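Local coordinates for protein peptide methionine sulfoxide reductase MSRA (Corynebacterium diphtheriae, PDB 4D7L) that probably repairs oxidatively damaged proteins by reducing methionine-(S)-sulfoxide back to methionine, its cysteines being regenerated by thiol-disulfide exchange, at residues A76-W81 with Q216-N221; V86-V91 with I116-Y121; A158-G163 with T193-P198. All blocks are in the same frame, centred on the assembly; numbering follows the deposited sequence.

Interaction 1 (A76-W81 with Q216-N221)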
loop_
_atom_site.group_PDB
_atom_site.type_symbol
_atom_site.label_atom_id
_atom_site.label_comp_id
_atom_site.label_asym_id
_atom_site.label_seq_id
_atom_site.Cartn_x
_atom_site.Cartn_y
_atom_site.Cartn_z
ATOM N N ALA A 76 3.384 -0.243 -7.093
ATOM C CA ALA A 76 2.195 -0.911 -6.615
ATOM C C ALA A 76 0.935 -0.227 -7.132
ATOM O O ALA A 76 -0.021 -0.899 -7.485
ATOM C CB ALA A 76 2.197 -0.947 -5.081
ATOM N N GLU A 77 0.921 1.106 -7.181
ATOM C CA GLU A 77 -0.304 1.779 -7.632
ATOM C C GLU A 77 -0.594 1.446 -9.093
ATOM O O GLU A 77 -1.748 1.231 -9.478
ATOM C CB GLU A 77 -0.232 3.310 -7.473
ATOM C CG GLU A 77 -1.679 3.909 -7.450
ATOM C CD GLU A 77 -1.778 5.406 -7.784
ATOM O OE1 GLU A 77 -0.741 6.106 -7.882
ATOM O OE2 GLU A 77 -2.920 5.890 -7.946
ATOM N N LYS A 78 0.460 1.436 -9.901
ATOM C CA LYS A 78 0.327 1.135 -11.338
ATOM C C LYS A 78 -0.223 -0.278 -11.533
ATOM O O LYS A 78 -1.113 -0.505 -12.367
ATOM C CB LYS A 78 1.679 1.320 -12.050
ATOM C CG LYS A 78 1.684 1.056 -13.585
ATOM C CD LYS A 78 3.064 1.459 -14.145
ATOM C CE LYS A 78 3.335 1.042 -15.599
ATOM N NZ LYS A 78 2.158 1.026 -16.490
ATOM N N LEU A 79 0.301 -1.223 -10.760
ATOM C CA LEU A 79 -0.167 -2.612 -10.807
ATOM C C LEU A 79 -1.672 -2.688 -10.617
ATOM O O LEU A 79 -2.395 -3.391 -11.346
ATOM C CB LEU A 79 0.526 -3.434 -9.710
ATOM C CG LEU A 79 0.051 -4.885 -9.605
ATOM C CD1 LEU A 79 0.656 -5.696 -10.762
ATOM C CD2 LEU A 79 0.400 -5.467 -8.252
ATOM N N PHE A 80 -2.162 -1.945 -9.636
ATOM C CA PHE A 80 -3.589 -2.035 -9.354
ATOM C C PHE A 80 -4.469 -1.183 -10.265
ATOM O O PHE A 80 -5.552 -1.650 -10.642
ATOM C CB PHE A 80 -3.846 -1.709 -7.872
ATOM C CG PHE A 80 -3.460 -2.843 -6.969
ATOM C CD1 PHE A 80 -4.233 -3.999 -6.953
ATOM C CD2 PHE A 80 -2.299 -2.793 -6.202
ATOM C CE1 PHE A 80 -3.870 -5.091 -6.167
ATOM C CE2 PHE A 80 -1.928 -3.879 -5.388
ATOM C CZ PHE A 80 -2.710 -5.031 -5.380
ATOM N N TRP A 81 -4.040 0.011 -10.693
ATOM C CA TRP A 81 -4.957 0.765 -11.566
ATOM C C TRP A 81 -5.071 0.080 -12.922
ATOM O O TRP A 81 -6.039 0.294 -13.647
ATOM C CB TRP A 81 -4.586 2.270 -11.739
ATOM C CG TRP A 81 -3.473 2.632 -12.698
ATOM C CD1 TRP A 81 -3.426 2.425 -14.060
ATOM C CD2 TRP A 81 -2.310 3.400 -12.372
ATOM N NE1 TRP A 81 -2.251 2.956 -14.581
ATOM C CE2 TRP A 81 -1.560 3.569 -13.562
ATOM C CE3 TRP A 81 -1.819 3.949 -11.171
ATOM C CZ2 TRP A 81 -0.331 4.251 -13.587
ATOM C CZ3 TRP A 81 -0.593 4.622 -11.190
ATOM C CH2 TRP A 81 0.131 4.781 -12.396
ATOM N N GLN A 216 -0.356 8.585 -9.103
ATOM C CA GLN A 216 -0.041 8.132 -10.465
ATOM C C GLN A 216 1.308 8.652 -10.941
ATOM O O GLN A 216 1.475 9.020 -12.103
ATOM C CB GLN A 216 -1.145 8.549 -11.446
ATOM C CG GLN A 216 -2.523 7.966 -11.108
ATOM C CD GLN A 216 -3.326 8.877 -10.198
ATOM O OE1 GLN A 216 -3.622 10.015 -10.559
ATOM N NE2 GLN A 216 -3.680 8.383 -9.015
ATOM N N TYR A 217 2.276 8.672 -10.032
ATOM C CA TYR A 217 3.609 9.182 -10.336
ATOM C C TYR A 217 4.212 8.615 -11.627
ATOM O O TYR A 217 4.761 9.352 -12.452
ATOM C CB TYR A 217 4.555 8.875 -9.162
ATOM C CG TYR A 217 5.973 9.315 -9.413
ATOM C CD1 TYR A 217 6.330 10.651 -9.326
ATOM C CD2 TYR A 217 6.976 8.380 -9.721
ATOM C CE1 TYR A 217 7.645 11.059 -9.554
ATOM C CE2 TYR A 217 8.290 8.782 -9.951
ATOM C CZ TYR A 217 8.617 10.121 -9.865
ATOM O OH TYR A 217 9.917 10.523 -10.094
ATOM N N LEU A 218 4.121 7.302 -11.788
ATOM C CA LEU A 218 4.774 6.658 -12.919
ATOM C C LEU A 218 4.095 7.000 -14.234
ATOM O O LEU A 218 4.732 6.978 -15.288
ATOM C CB LEU A 218 4.800 5.151 -12.717
ATOM C CG LEU A 218 5.651 4.715 -11.527
ATOM C CD1 LEU A 218 5.612 3.195 -11.421
ATOM C CD2 LEU A 218 7.099 5.240 -11.656
ATOM N N HIS A 219 2.806 7.319 -14.187
ATOM C CA HIS A 219 2.132 7.785 -15.399
ATOM C C HIS A 219 2.527 9.230 -15.741
ATOM O O HIS A 219 2.799 9.561 -16.900
ATOM C CB HIS A 219 0.611 7.688 -15.255
ATOM C CG HIS A 219 -0.124 8.130 -16.489
ATOM N ND1 HIS A 219 -0.295 7.306 -17.580
ATOM C CD2 HIS A 219 -0.653 9.325 -16.830
ATOM C CE1 HIS A 219 -0.935 7.968 -18.530
ATOM N NE2 HIS A 219 -1.172 9.196 -18.096
ATOM N N LYS A 220 2.521 10.096 -14.734
ATOM C CA LYS A 220 2.846 11.508 -14.919
ATOM C C LYS A 220 4.300 11.709 -15.309
ATOM O O LYS A 220 4.623 12.645 -16.032
ATOM C CB LYS A 220 2.569 12.301 -13.631
ATOM C CG LYS A 220 1.088 12.408 -13.257
ATOM C CD LYS A 220 0.939 12.952 -11.834
ATOM C CE LYS A 220 -0.518 13.101 -11.421
ATOM N NZ LYS A 220 -0.576 13.461 -9.957
ATOM N N ASN A 221 5.184 10.865 -14.783
ATOM C CA ASN A 221 6.599 11.003 -15.083
ATOM C C ASN A 221 7.154 9.688 -15.607
ATOM O O ASN A 221 7.677 8.869 -14.849
ATOM C CB ASN A 221 7.375 11.456 -13.841
ATOM C CG ASN A 221 8.853 11.564 -14.107
ATOM O OD1 ASN A 221 9.281 11.701 -15.268
ATOM N ND2 ASN A 221 9.654 11.512 -13.047
#
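The backbones of helix segment 76-81 and segment 216-221 approach each other most closely at Glu-77 and Gln-216, whose CA atoms lie 7.0 Å apart, so the contact is carried by side chains reaching from the helix to the start of a short second helix. Glu-77 spans the gap with a bidentate grip on Gln-216. Glu-77 OE1 accepts a hydrogen bond from Gln-216 N at 2.8 Å, and Glu-77 OE2 one from Gln-216 NE2, also at 2.8 Å. Both oxygens use their syn lone pairs, and the NE2 bond is nearly straight (168°) and lies in the amide plane. The carboxylate gets there because CG stands anti to the backbone N (chi1 -159°) and the chain beyond it stays extended. Thr-89 OG1 is a further partner of OE2, while Ala-52 N binds Gln-216 OE1, which fixes the amide from its other end. Beside this polar grip, the six-membered ring of Trp-81 packs against Gln-216, with CZ3 3.6 Å from CA of Gln-216. CZ2 of Trp-81 meets CB of His-219 at 3.9 Å. The side chains of Lys-78 and Leu-218 cross at about a right angle, CD of Lys-78 lying 4.1 Å from CD1 of Leu-218. The contact joins the helix that follows the predicted active-site Cys-72 to the C-terminal region carrying its disulfide partner Cys-226, as expected of an MsrA fold whose C-terminal segment wraps back over the catalytic core.

Interaction 2 (V86-V91 with I116-Y121)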
loop_
_atom_site.group_PDB
_atom_site.type_symbol
_atom_site.label_atom_id
_atom_site.label_comp_id
_atom_site.label_asym_id
_atom_site.label_seq_id
_atom_site.Cartn_x
_atom_site.Cartn_y
_atom_site.Cartn_z
ATOM N N VAL A 86 -10.756 -2.589 -11.064
ATOM C CA VAL A 86 -10.321 -1.520 -10.151
ATOM C C VAL A 86 -10.755 -0.200 -10.762
ATOM O O VAL A 86 -10.515 0.040 -11.940
ATOM C CB VAL A 86 -8.804 -1.556 -9.916
ATOM C CG1 VAL A 86 -8.321 -0.298 -9.160
ATOM C CG2 VAL A 86 -8.432 -2.826 -9.147
ATOM N N VAL A 87 -11.472 0.624 -10.012
ATOM C CA VAL A 87 -12.073 1.807 -10.635
ATOM C C VAL A 87 -11.433 3.119 -10.176
ATOM O O VAL A 87 -11.624 4.142 -10.818
ATOM C CB VAL A 87 -13.599 1.871 -10.383
ATOM C CG1 VAL A 87 -14.299 0.737 -11.123
ATOM C CG2 VAL A 87 -13.905 1.817 -8.913
ATOM N N TYR A 88 -10.671 3.071 -9.086
ATOM C CA TYR A 88 -9.920 4.226 -8.581
ATOM C C TYR A 88 -8.773 3.718 -7.716
ATOM O O TYR A 88 -8.918 2.699 -7.026
ATOM C CB TYR A 88 -10.821 5.163 -7.762
ATOM C CG TYR A 88 -10.098 6.326 -7.090
ATOM C CD1 TYR A 88 -9.767 7.471 -7.810
ATOM C CD2 TYR A 88 -9.743 6.274 -5.736
ATOM C CE1 TYR A 88 -9.103 8.549 -7.198
ATOM C CE2 TYR A 88 -9.076 7.338 -5.111
ATOM C CZ TYR A 88 -8.774 8.477 -5.846
ATOM O OH TYR A 88 -8.114 9.542 -5.254
ATOM N N THR A 89 -7.641 4.413 -7.753
ATOM C CA THR A 89 -6.565 4.164 -6.791
ATOM C C THR A 89 -5.974 5.483 -6.277
ATOM O O THR A 89 -6.125 6.531 -6.913
ATOM C CB THR A 89 -5.394 3.338 -7.388
ATOM O OG1 THR A 89 -4.754 4.101 -8.421
ATOM C CG2 THR A 89 -5.875 1.989 -7.941
ATOM N N SER A 90 -5.314 5.429 -5.129
ATOM C CA SER A 90 -4.449 6.533 -4.690
ATOM C C SER A 90 -3.317 5.937 -3.870
ATOM O O SER A 90 -3.357 4.750 -3.536
ATOM C CB SER A 90 -5.227 7.584 -3.872
ATOM O OG SER A 90 -5.552 7.094 -2.574
ATOM N N VAL A 91 -2.307 6.746 -3.577
ATOM C CA VAL A 91 -1.230 6.317 -2.704
ATOM C C VAL A 91 -1.125 7.201 -1.482
ATOM O O VAL A 91 -1.512 8.390 -1.473
ATOM C CB VAL A 91 0.143 6.298 -3.422
ATOM C CG1 VAL A 91 0.137 5.214 -4.506
ATOM C CG2 VAL A 91 0.485 7.674 -4.014
ATOM N N ILE A 116 1.048 2.684 1.266
ATOM C CA ILE A 116 -0.215 2.009 0.972
ATOM C C ILE A 116 -0.817 2.477 -0.331
ATOM O O ILE A 116 -0.784 3.675 -0.638
ATOM C CB ILE A 116 -1.245 2.264 2.103
ATOM C CG1 ILE A 116 -0.809 1.528 3.376
ATOM C CG2 ILE A 116 -2.689 1.873 1.681
ATOM C CD1 ILE A 116 -0.899 -0.016 3.258
ATOM N N VAL A 117 -1.379 1.526 -1.077
ATOM C CA VAL A 117 -2.253 1.816 -2.196
ATOM C C VAL A 117 -3.697 1.616 -1.773
ATOM O O VAL A 117 -4.068 0.530 -1.308
ATOM C CB VAL A 117 -1.981 0.899 -3.405
ATOM C CG1 VAL A 117 -2.915 1.275 -4.597
ATOM C CG2 VAL A 117 -0.524 0.972 -3.832
ATOM N N GLU A 118 -4.483 2.680 -1.889
ATOM C CA GLU A 118 -5.930 2.612 -1.750
ATOM C C GLU A 118 -6.479 2.040 -3.059
ATOM O O GLU A 118 -6.276 2.627 -4.113
ATOM C CB GLU A 118 -6.509 4.000 -1.493
ATOM C CG GLU A 118 -8.054 4.043 -1.525
ATOM C CD GLU A 118 -8.618 5.453 -1.491
ATOM O OE1 GLU A 118 -7.935 6.407 -1.944
ATOM O OE2 GLU A 118 -9.763 5.608 -1.018
ATOM N N VAL A 119 -7.123 0.882 -2.993
ATOM C CA VAL A 119 -7.668 0.236 -4.178
ATOM C C VAL A 119 -9.193 0.202 -4.087
ATOM O O VAL A 119 -9.765 -0.494 -3.247
ATOM C CB VAL A 119 -7.132 -1.189 -4.329
ATOM C CG1 VAL A 119 -7.662 -1.825 -5.617
ATOM C CG2 VAL A 119 -5.624 -1.169 -4.329
ATOM N N VAL A 120 -9.842 0.977 -4.933
ATOM C CA VAL A 120 -11.289 0.978 -4.972
ATOM C C VAL A 120 -11.745 0.130 -6.146
ATOM O O VAL A 120 -11.332 0.374 -7.272
ATOM C CB VAL A 120 -11.840 2.388 -5.113
ATOM C CG1 VAL A 120 -13.357 2.361 -5.107
ATOM C CG2 VAL A 120 -11.304 3.270 -3.972
ATOM N N TYR A 121 -12.614 -0.848 -5.904
ATOM C CA TYR A 121 -12.928 -1.794 -6.976
ATOM C C TYR A 121 -14.411 -2.109 -7.068
ATOM O O TYR A 121 -15.160 -1.942 -6.110
ATOM C CB TYR A 121 -12.124 -3.094 -6.790
ATOM C CG TYR A 121 -12.467 -3.836 -5.512
ATOM C CD1 TYR A 121 -11.893 -3.465 -4.297
ATOM C CD2 TYR A 121 -13.368 -4.896 -5.517
ATOM C CE1 TYR A 121 -12.199 -4.131 -3.124
ATOM C CE2 TYR A 121 -13.690 -5.566 -4.342
ATOM C CZ TYR A 121 -13.098 -5.182 -3.154
ATOM O OH TYR A 121 -13.426 -5.838 -1.993
#
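Val-86 to Val-91 and Ile-116 to Tyr-121 pair as neighbouring antiparallel strands of the central mixed sheet, interrupted by a classic beta bulge in which Val-87 and Tyr-88 both face Val-120. The backbone hydrogen bonds define the bulge. Val-120 O accepts Val-87 N at 2.8 Å and, weakly, Tyr-88 N at 3.3 Å, while Val-120 N returns a bond to Tyr-88 O. Regular pairing resumes at Ser-90 and Glu-118, which exchange two backbone bonds. CA-H...O contacts fall between these bonds, among them Thr-89 CA to Glu-118 O at 3.1 Å.

Apolar contacts occupy both faces of the sheet. On the face of Val-86, Val-117 and Val-119, the side chains of Val-86 and Val-119 cross at about a right angle, with CG2 of Val-86 3.7 Å from CG1 of Val-119, and helices 73-81 and 128-137 pack over this side. On the face of Tyr-88 and Val-120, the tyrosine ring turns an edge to its neighbours: CD2 of Tyr-88 meets CG2 of Val-120 at 3.8 Å. The ring plane stands nearly perpendicular (86°) to the carboxylate of Glu-118, whose OE1 lies at the same edge.

The buried Ser-90 and Glu-118 are linked on this face. Arg-58 makes a salt bridge with Glu-118 OE2, and Tyr-207 OH hydrogen-bonds to Ser-90 OG, so the serine hydroxyl and the glutamate carboxylate each have a further partner. With chi1 at 73°, between its own N and carbonyl carbon, Ser-90 OG is directed at the glutamate and donates to the anti lone pair of Glu-118 OE1 at 2.6 Å.

Interaction 3 (A158-G163 with T193-P198)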
loop_
_atom_site.group_PDB
_atom_site.type_symbol
_atom_site.label_atom_id
_atom_site.label_comp_id
_atom_site.label_asym_id
_atom_site.label_seq_id
_atom_site.Cartn_x
_atom_site.Cartn_y
_atom_site.Cartn_z
ATOM N N ALA A 158 1.349 -5.279 4.023
ATOM C CA ALA A 158 0.119 -5.042 4.788
ATOM C C ALA A 158 -1.142 -5.176 3.944
ATOM O O ALA A 158 -1.132 -4.942 2.724
ATOM C CB ALA A 158 0.147 -3.645 5.467
ATOM N N ILE A 159 -2.221 -5.572 4.610
ATOM C CA ILE A 159 -3.569 -5.478 4.058
ATOM C C ILE A 159 -4.457 -4.856 5.130
ATOM O O ILE A 159 -4.645 -5.444 6.202
ATOM C CB ILE A 159 -4.148 -6.843 3.651
ATOM C CG1 ILE A 159 -3.265 -7.521 2.598
ATOM C CG2 ILE A 159 -5.581 -6.670 3.094
ATOM C CD1 ILE A 159 -3.622 -8.989 2.358
ATOM N N TYR A 160 -4.995 -3.666 4.867
ATOM C CA TYR A 160 -5.965 -3.080 5.805
ATOM C C TYR A 160 -7.342 -3.085 5.163
ATOM O O TYR A 160 -7.487 -2.726 4.005
ATOM C CB TYR A 160 -5.568 -1.651 6.208
ATOM C CG TYR A 160 -4.139 -1.545 6.743
ATOM C CD1 TYR A 160 -3.668 -2.430 7.714
ATOM C CD2 TYR A 160 -3.268 -0.568 6.263
ATOM C CE1 TYR A 160 -2.344 -2.346 8.206
ATOM C CE2 TYR A 160 -1.954 -0.474 6.739
ATOM C CZ TYR A 160 -1.510 -1.362 7.700
ATOM O OH TYR A 160 -0.233 -1.270 8.149
ATOM N N THR A 161 -8.354 -3.502 5.912
ATOM C CA THR A 161 -9.681 -3.660 5.330
ATOM C C THR A 161 -10.664 -2.555 5.747
ATOM O O THR A 161 -10.441 -1.818 6.711
ATOM C CB THR A 161 -10.259 -5.033 5.694
ATOM O OG1 THR A 161 -10.317 -5.165 7.119
ATOM C CG2 THR A 161 -9.382 -6.141 5.121
ATOM N N ALA A 162 -11.739 -2.413 4.982
ATOM C CA ALA A 162 -12.684 -1.327 5.205
ATOM C C ALA A 162 -14.120 -1.777 4.955
ATOM O O ALA A 162 -14.368 -2.859 4.414
ATOM C CB ALA A 162 -12.343 -0.136 4.301
ATOM N N GLY A 163 -15.068 -0.928 5.320
ATOM C CA GLY A 163 -16.469 -1.220 5.057
ATOM C C GLY A 163 -17.159 -1.927 6.202
ATOM O O GLY A 163 -16.555 -2.189 7.242
ATOM N N THR A 193 5.177 -12.125 6.968
ATOM C CA THR A 193 5.217 -10.982 7.888
ATOM C C THR A 193 4.098 -9.955 7.624
ATOM O O THR A 193 3.993 -8.946 8.325
ATOM C CB THR A 193 6.580 -10.257 7.796
ATOM O OG1 THR A 193 6.783 -9.800 6.455
ATOM C CG2 THR A 193 7.710 -11.204 8.173
ATOM N N THR A 194 3.276 -10.200 6.606
ATOM C CA THR A 194 2.139 -9.309 6.281
ATOM C C THR A 194 1.276 -8.978 7.506
ATOM O O THR A 194 0.860 -9.853 8.232
ATOM C CB THR A 194 1.213 -9.967 5.215
ATOM O OG1 THR A 194 2.005 -10.404 4.106
ATOM C CG2 THR A 194 0.113 -8.986 4.717
ATOM N N GLU A 195 1.032 -7.696 7.714
ATOM C CA GLU A 195 0.188 -7.175 8.788
ATOM C C GLU A 195 -1.259 -7.041 8.275
ATOM O O GLU A 195 -1.482 -6.369 7.265
ATOM C CB GLU A 195 0.796 -5.831 9.191
ATOM C CG GLU A 195 0.177 -4.991 10.229
ATOM C CD GLU A 195 1.070 -3.780 10.427
ATOM O OE1 GLU A 195 2.273 -3.973 10.754
ATOM O OE2 GLU A 195 0.611 -2.655 10.155
ATOM N N ILE A 196 -2.233 -7.707 8.908
ATOM C CA ILE A 196 -3.594 -7.698 8.391
ATOM C C ILE A 196 -4.586 -7.295 9.483
ATOM O O ILE A 196 -4.655 -7.948 10.527
ATOM C CB ILE A 196 -4.017 -9.089 7.836
ATOM C CG1 ILE A 196 -3.062 -9.574 6.740
ATOM C CG2 ILE A 196 -5.446 -9.036 7.297
ATOM C CD1 ILE A 196 -3.325 -11.049 6.348
ATOM N N LEU A 197 -5.337 -6.221 9.256
ATOM C CA LEU A 197 -6.343 -5.757 10.229
ATOM C C LEU A 197 -7.231 -4.687 9.596
ATOM O O LEU A 197 -6.874 -4.114 8.573
ATOM C CB LEU A 197 -5.668 -5.216 11.504
ATOM C CG LEU A 197 -4.765 -3.985 11.389
ATOM C CD1 LEU A 197 -4.572 -3.329 12.756
ATOM C CD2 LEU A 197 -3.395 -4.349 10.805
ATOM N N PRO A 198 -8.394 -4.415 10.197
ATOM C CA PRO A 198 -9.206 -3.311 9.670
ATOM C C PRO A 198 -8.424 -1.995 9.732
ATOM O O PRO A 198 -7.683 -1.803 10.689
ATOM C CB PRO A 198 -10.410 -3.280 10.610
ATOM C CG PRO A 198 -10.503 -4.722 11.144
ATOM C CD PRO A 198 -9.094 -5.196 11.240
#
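Tyr-160 and Glu-195 make the polar side-chain link between these two parallel strands: the phenol OH of Tyr-160 donates to Glu-195 OE2 at 2.6 Å. The oxygen sits at the edge of the tyrosine ring, but the hydroxyl meets it from above the carboxylate plane, 37° out of it. An extended glutamate, with CG anti to its backbone N (chi1 178°), spans the distance. Leu-197 lies alongside the same ring and points the same way, bringing its CD2 to 3.4 Å from CE1 of Tyr-160 at the ring's edge.

Backbone bonds hold the two strands in register. Ile-159 N donates to Glu-195 O at 2.9 Å, and Ile-159 O accepts from Leu-197 N at 3.2 Å. Thr-161 N donates to Leu-197 O at 3.1 Å. Arg-156 NE makes a salt bridge with Glu-195 OE1, the carboxylate's other oxygen. Ile-159, Thr-161, Ile-196 and Pro-198 project from the other face; helix 166-186 packs there on Thr-161, Ile-196 and Pro-198. Strand 158-161 also pairs with strand 64-69, whereas 195-198 is an outermost strand. Two adjacent parallel strands connected through a helix lying on one face make this a beta-alpha-beta crossover at the sheet's edge.

Overall arrangement
Following the chain from the N terminus, past strand 64-69, helix 73-81 supplies the first half of interaction 1 and strand 86-94 comes next. Interaction 2 closes the first loop when residues 116-121 return beside 86-91. Interaction 3 follows in series, closing a second loop across helix 166-186. Only at 216-221 does interaction 1 close, so both others nest within its span and none cross. Interactions 1 and 2 touch directly, with Ala-76 CB packing on Val-117, and so seat the helix on the sheet. Interactions 2 and 3 share that sheet and meet where Ile-116 touches Tyr-160. Interactions 1 and 3 lie about 21 Å apart between centres, on opposite sides of the chain's centre.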